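Local coordinates for protein TP_0956 (Treponema pallidum subsp. pallidum, PDB 3U64), which probably serves as the tetratricopeptide-repeat T component of a TRAP transporter, a lipoprotein likely to work through protein-protein interactions, at residues A[206-210]-A[244-249]; A[237-241]-A[281-285]. All coordinates share one frame. Numbering follows the deposited sequence.

How the contacts relate
Both contacts belong to a tetratricopeptide-repeat stack and share helix 240-250, which packs against helix 196-211 in contact 1 and, through its start, against helix 278-293 in contact 2. Each thus joins helices that are next-but-one in the chain, and the contact centres lie about 15 Å apart. Contact 1, partway along the helix, is only partly buried: alanines let the two backbones approach closely, with threonine methyls and a leucine packing alongside, without a hydrogen bond between the segments, while K207 is exposed along one side. Contact 2 is more fully buried and chemically mixed. There a proline supplies the apolar surface, an aspartate-serine hydrogen bond crosses the interface, and a second aspartate caps the incoming helix.

Contact 1. Residues A[206-210]-A[244-249]; sequences TKFYA and TYADAL
Two helical segments, 206-210 and 244-249, run nearly parallel, their N-to-C directions 19° apart and their axes approaching to 9.4 Å, the packing expected of corresponding helices in successive tetratricopeptide repeats. The helix between them in the chain, 220-233, also touches both segments. Backbone register is set by K207 and A248, whose CA atoms are 5.7 Å apart. Segment 206-210 is regular, with A210 N bonded to T206 O at 3.0 Å; segment 244-249 widens into a pi-type turn at 245-249, where L249 has phi -107°. Small residues make this closeness possible. T206 and T244, both chi1 m, turn their methyls together, CG2 to CG2 at 3.8 Å, while their hydroxyls stay satisfied: T206 OG1 bonds to W202 O, and T244 OG1 to N203 ND2 and D240 O. K207 suits the exposed margin: its aliphatic chain lies beside T244, with K207 CD 3.9 Å from T244 OG1. Its amine points to a bound sulfate, a long and weak ionic contact outside the two segments. L249 (m, t) packs beside both T206 and A210, L249 CD2 being 4.2 Å from T206 CG2 and 4.3 Å from A210 CB. At the closest point A210 CB lies 3.9 Å from A248 CB and 3.3 Å from A248 O.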
loop_
_atom_site.group_PDB
_atom_site.type_symbol
_atom_site.label_atom_id
_atom_site.label_comp_id
_atom_site.label_asym_id
_atom_site.label_seq_id
_atom_site.Cartn_x
_atom_site.Cartn_y
_atom_site.Cartn_z
ATOM N N THR A 206 -6.553 33.559 0.915
ATOM C CA THR A 206 -5.402 34.289 1.457
ATOM C C THR A 206 -4.153 33.813 0.734
ATOM O O THR A 206 -3.376 34.608 0.216
ATOM C CB THR A 206 -5.227 34.057 2.963
ATOM O OG1 THR A 206 -6.418 34.474 3.644
ATOM C CG2 THR A 206 -4.023 34.873 3.503
ATOM N N LYS A 207 -3.994 32.498 0.668
ATOM C CA LYS A 207 -2.843 31.907 0.017
ATOM C C LYS A 207 -2.786 32.267 -1.460
ATOM O O LYS A 207 -1.730 32.621 -1.962
ATOM C CB LYS A 207 -2.811 30.399 0.237
ATOM C CG LYS A 207 -2.614 30.050 1.699
ATOM C CD LYS A 207 -2.259 28.572 1.939
ATOM C CE LYS A 207 -3.483 27.693 1.871
ATOM N NZ LYS A 207 -3.131 26.270 2.171
ATOM N N PHE A 208 -3.922 32.225 -2.151
ATOM C CA PHE A 208 -3.900 32.586 -3.557
ATOM C C PHE A 208 -3.462 34.034 -3.750
ATOM O O PHE A 208 -2.535 34.308 -4.519
ATOM C CB PHE A 208 -5.257 32.367 -4.251
ATOM C CG PHE A 208 -5.323 32.980 -5.646
ATOM C CD1 PHE A 208 -4.844 32.281 -6.766
ATOM C CD2 PHE A 208 -5.820 34.266 -5.827
ATOM C CE1 PHE A 208 -4.877 32.856 -8.056
ATOM C CE2 PHE A 208 -5.868 34.847 -7.107
ATOM C CZ PHE A 208 -5.394 34.140 -8.221
ATOM N N TYR A 209 -4.129 34.963 -3.064
ATOM C CA TYR A 209 -3.866 36.396 -3.277
ATOM C C TYR A 209 -2.439 36.743 -2.956
ATOM O O TYR A 209 -1.837 37.543 -3.649
ATOM C CB TYR A 209 -4.796 37.268 -2.441
ATOM C CG TYR A 209 -6.208 37.224 -2.931
ATOM C CD1 TYR A 209 -6.486 37.268 -4.292
ATOM C CD2 TYR A 209 -7.264 37.108 -2.041
ATOM C CE1 TYR A 209 -7.786 37.209 -4.755
ATOM C CE2 TYR A 209 -8.563 37.047 -2.489
ATOM C CZ TYR A 209 -8.820 37.092 -3.843
ATOM O OH TYR A 209 -10.122 37.026 -4.274
ATOM N N ALA A 210 -1.893 36.141 -1.900
ATOM C CA ALA A 210 -0.556 36.510 -1.452
ATOM C C ALA A 210 0.503 36.006 -2.423
ATOM O O ALA A 210 1.561 36.603 -2.573
ATOM C CB ALA A 210 -0.288 35.967 -0.040
ATOM N N THR A 244 -0.589 29.777 7.645
ATOM C CA THR A 244 -0.918 30.690 6.561
ATOM C C THR A 244 -0.404 32.110 6.844
ATOM O O THR A 244 0.202 32.745 5.975
ATOM C CB THR A 244 -2.423 30.690 6.283
ATOM O OG1 THR A 244 -2.804 29.403 5.760
ATOM C CG2 THR A 244 -2.791 31.811 5.291
ATOM N N TYR A 245 -0.616 32.595 8.066
ATOM C CA TYR A 245 -0.106 33.910 8.449
ATOM C C TYR A 245 1.408 33.999 8.254
ATOM O O TYR A 245 1.916 34.949 7.651
ATOM C CB TYR A 245 -0.465 34.230 9.898
ATOM C CG TYR A 245 -0.111 35.642 10.298
ATOM C CD1 TYR A 245 -0.853 36.721 9.827
ATOM C CD2 TYR A 245 0.970 35.904 11.140
ATOM C CE1 TYR A 245 -0.533 38.026 10.180
ATOM C CE2 TYR A 245 1.302 37.208 11.501
ATOM C CZ TYR A 245 0.541 38.266 11.017
ATOM O OH TYR A 245 0.844 39.565 11.358
ATOM N N ALA A 246 2.122 32.988 8.735
ATOM C CA ALA A 246 3.588 32.976 8.662
ATOM C C ALA A 246 4.098 32.878 7.225
ATOM O O ALA A 246 4.973 33.628 6.804
ATOM C CB ALA A 246 4.152 31.823 9.500
ATOM N N ASP A 247 3.521 31.949 6.482
ATOM C CA ASP A 247 4.013 31.553 5.175
ATOM C C ASP A 247 3.576 32.491 4.047
ATOM O O ASP A 247 4.392 32.921 3.228
ATOM C CB ASP A 247 3.529 30.132 4.897
ATOM C CG ASP A 247 4.188 29.513 3.691
ATOM O OD1 ASP A 247 5.316 29.921 3.358
ATOM O OD2 ASP A 247 3.582 28.600 3.088
ATOM N N ALA A 248 2.287 32.803 4.001
ATOM C CA ALA A 248 1.742 33.642 2.934
ATOM C C ALA A 248 1.980 35.137 3.161
ATOM O O ALA A 248 2.190 35.887 2.208
ATOM C CB ALA A 248 0.252 33.364 2.751
ATOM N N LEU A 249 1.950 35.560 4.423
ATOM C CA LEU A 249 1.992 36.981 4.752
ATOM C C LEU A 249 3.321 37.443 5.347
ATOM O O LEU A 249 3.833 38.494 4.973
ATOM C CB LEU A 249 0.861 37.350 5.707
ATOM C CG LEU A 249 -0.584 37.080 5.271
ATOM C CD1 LEU A 249 -1.555 37.685 6.265
ATOM C CD2 LEU A 249 -0.856 37.630 3.879
#

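Contact 2. Residues A[237-241]-A[281-285]; sequences HDPDH and VILSQ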
loop_
_atom_site.group_PDB
_atom_site.type_symbol
_atom_site.label_atom_id
_atom_site.label_comp_id
_atom_site.label_asym_id
_atom_site.label_seq_id
_atom_site.Cartn_x
_atom_site.Cartn_y
_atom_site.Cartn_z
ATOM N N HIS A 237 -7.830 25.603 17.897
ATOM C CA HIS A 237 -7.189 24.291 17.765
ATOM C C HIS A 237 -6.663 24.082 16.352
ATOM O O HIS A 237 -6.167 23.002 16.017
ATOM C CB HIS A 237 -8.183 23.169 18.078
ATOM C CG HIS A 237 -8.549 23.071 19.526
ATOM N ND1 HIS A 237 -9.795 23.422 20.004
ATOM C CD2 HIS A 237 -7.830 22.667 20.599
ATOM C CE1 HIS A 237 -9.830 23.230 21.311
ATOM N NE2 HIS A 237 -8.651 22.775 21.698
ATOM N N ASP A 238 -6.803 25.107 15.516
ATOM C CA ASP A 238 -6.379 25.006 14.133
ATOM C C ASP A 238 -4.980 25.603 13.929
ATOM O O ASP A 238 -4.765 26.783 14.197
ATOM C CB ASP A 238 -7.376 25.714 13.220
ATOM C CG ASP A 238 -6.866 25.818 11.791
ATOM O OD1 ASP A 238 -6.209 24.850 11.333
ATOM O OD2 ASP A 238 -7.099 26.864 11.137
ATOM N N PRO A 239 -4.026 24.788 13.453
ATOM C CA PRO A 239 -2.656 25.269 13.215
ATOM C C PRO A 239 -2.527 25.980 11.879
ATOM O O PRO A 239 -1.627 26.793 11.692
ATOM C CB PRO A 239 -1.818 23.983 13.190
ATOM C CG PRO A 239 -2.743 22.871 13.537
ATOM C CD PRO A 239 -4.134 23.336 13.276
ATOM N N ASP A 240 -3.443 25.680 10.966
ATOM C CA ASP A 240 -3.344 26.150 9.584
ATOM C C ASP A 240 -3.439 27.642 9.425
ATOM O O ASP A 240 -2.751 28.209 8.585
ATOM C CB ASP A 240 -4.397 25.481 8.706
ATOM C CG ASP A 240 -4.011 24.074 8.345
ATOM O OD1 ASP A 240 -2.890 23.893 7.818
ATOM O OD2 ASP A 240 -4.798 23.152 8.622
ATOM N N HIS A 241 -4.296 28.289 10.201
ATOM C CA HIS A 241 -4.389 29.729 10.051
ATOM C C HIS A 241 -3.105 30.392 10.538
ATOM O O HIS A 241 -2.679 31.373 9.957
ATOM C CB HIS A 241 -5.668 30.319 10.669
ATOM C CG HIS A 241 -5.676 30.366 12.164
ATOM N ND1 HIS A 241 -5.912 29.258 12.945
ATOM C CD2 HIS A 241 -5.543 31.406 13.020
ATOM C CE1 HIS A 241 -5.891 29.606 14.220
ATOM N NE2 HIS A 241 -5.666 30.903 14.293
ATOM N N VAL A 281 -4.053 18.124 11.819
ATOM C CA VAL A 281 -3.227 18.863 12.773
ATOM C C VAL A 281 -1.786 18.333 12.801
ATOM O O VAL A 281 -0.830 19.118 12.728
ATOM C CB VAL A 281 -3.866 18.840 14.188
ATOM C CG1 VAL A 281 -2.892 19.374 15.254
ATOM C CG2 VAL A 281 -5.176 19.633 14.177
ATOM N N ILE A 282 -1.640 17.008 12.894
ATOM C CA ILE A 282 -0.323 16.358 12.830
ATOM C C ILE A 282 0.419 16.738 11.564
ATOM O O ILE A 282 1.622 17.023 11.607
ATOM C CB ILE A 282 -0.399 14.800 12.833
ATOM C CG1 ILE A 282 -1.113 14.271 14.079
ATOM C CG2 ILE A 282 1.020 14.185 12.694
ATOM C CD1 ILE A 282 -0.478 14.695 15.328
ATOM N N LEU A 283 -0.294 16.716 10.433
ATOM C CA LEU A 283 0.307 17.083 9.144
ATOM C C LEU A 283 0.764 18.539 9.151
ATOM O O LEU A 283 1.902 18.844 8.810
ATOM C CB LEU A 283 -0.658 16.825 7.969
ATOM C CG LEU A 283 -0.823 15.366 7.525
ATOM C CD1 LEU A 283 -2.118 15.164 6.744
ATOM C CD2 LEU A 283 0.388 14.871 6.720
ATOM N N SER A 284 -0.126 19.429 9.574
ATOM C CA SER A 284 0.204 20.844 9.642
ATOM C C SER A 284 1.354 21.125 10.596
ATOM O O SER A 284 2.188 21.980 10.329
ATOM C CB SER A 284 -1.013 21.663 10.039
ATOM O OG SER A 284 -1.944 21.661 8.981
ATOM N N GLN A 285 1.417 20.416 11.710
ATOM C CA GLN A 285 2.514 20.686 12.627
ATOM C C GLN A 285 3.868 20.232 12.063
ATOM O O GLN A 285 4.876 20.891 12.294
ATOM C CB GLN A 285 2.226 20.124 14.019
ATOM C CG GLN A 285 1.015 20.788 14.657
ATOM C CD GLN A 285 0.845 20.423 16.116
ATOM O OE1 GLN A 285 1.008 19.267 16.502
ATOM N NE2 GLN A 285 0.507 21.411 16.936
#
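The entry into helix 240-250 docks on helix 278-293, joining helices next-but-one in the chain, as in a tetratricopeptide-repeat stack. At H237 the chain is still a loop; H237 O sits 4.0 Å from V281 CG2, while its side chain touches P275. D238 directs its CA-to-CB bond away from the partner helix and works locally as a capping aspartate. D238 OD1 accepts from D240 N at 2.9 Å, and D238 OD2 accepts from H241 N at 3.3 Å, so the short carboxylate satisfies amides of the first turn that have no preceding carbonyl to bond to. P239 follows, a residue well suited to a helix start because it has no amide hydrogen to leave unsatisfied. It contributes the most buried surface: P239 CG packs 3.9 Å from V281 CG1 and 4.4 Å from Q285 CG, and P239 CB lies 4.0 Å from S284 CB. The Q285 amide meanwhile ties helix 278-293 to the C-terminal end of helix 256-268, NE2 donating to A266 O and to I269 O just beyond it. Small S284 lets the proline come close yet still serves D240, S284 OG donating to D240 OD1 at 2.7 Å across the interface. Last, H241 ND1 adds a 3.2 Å hydrogen bond to D238 OD2.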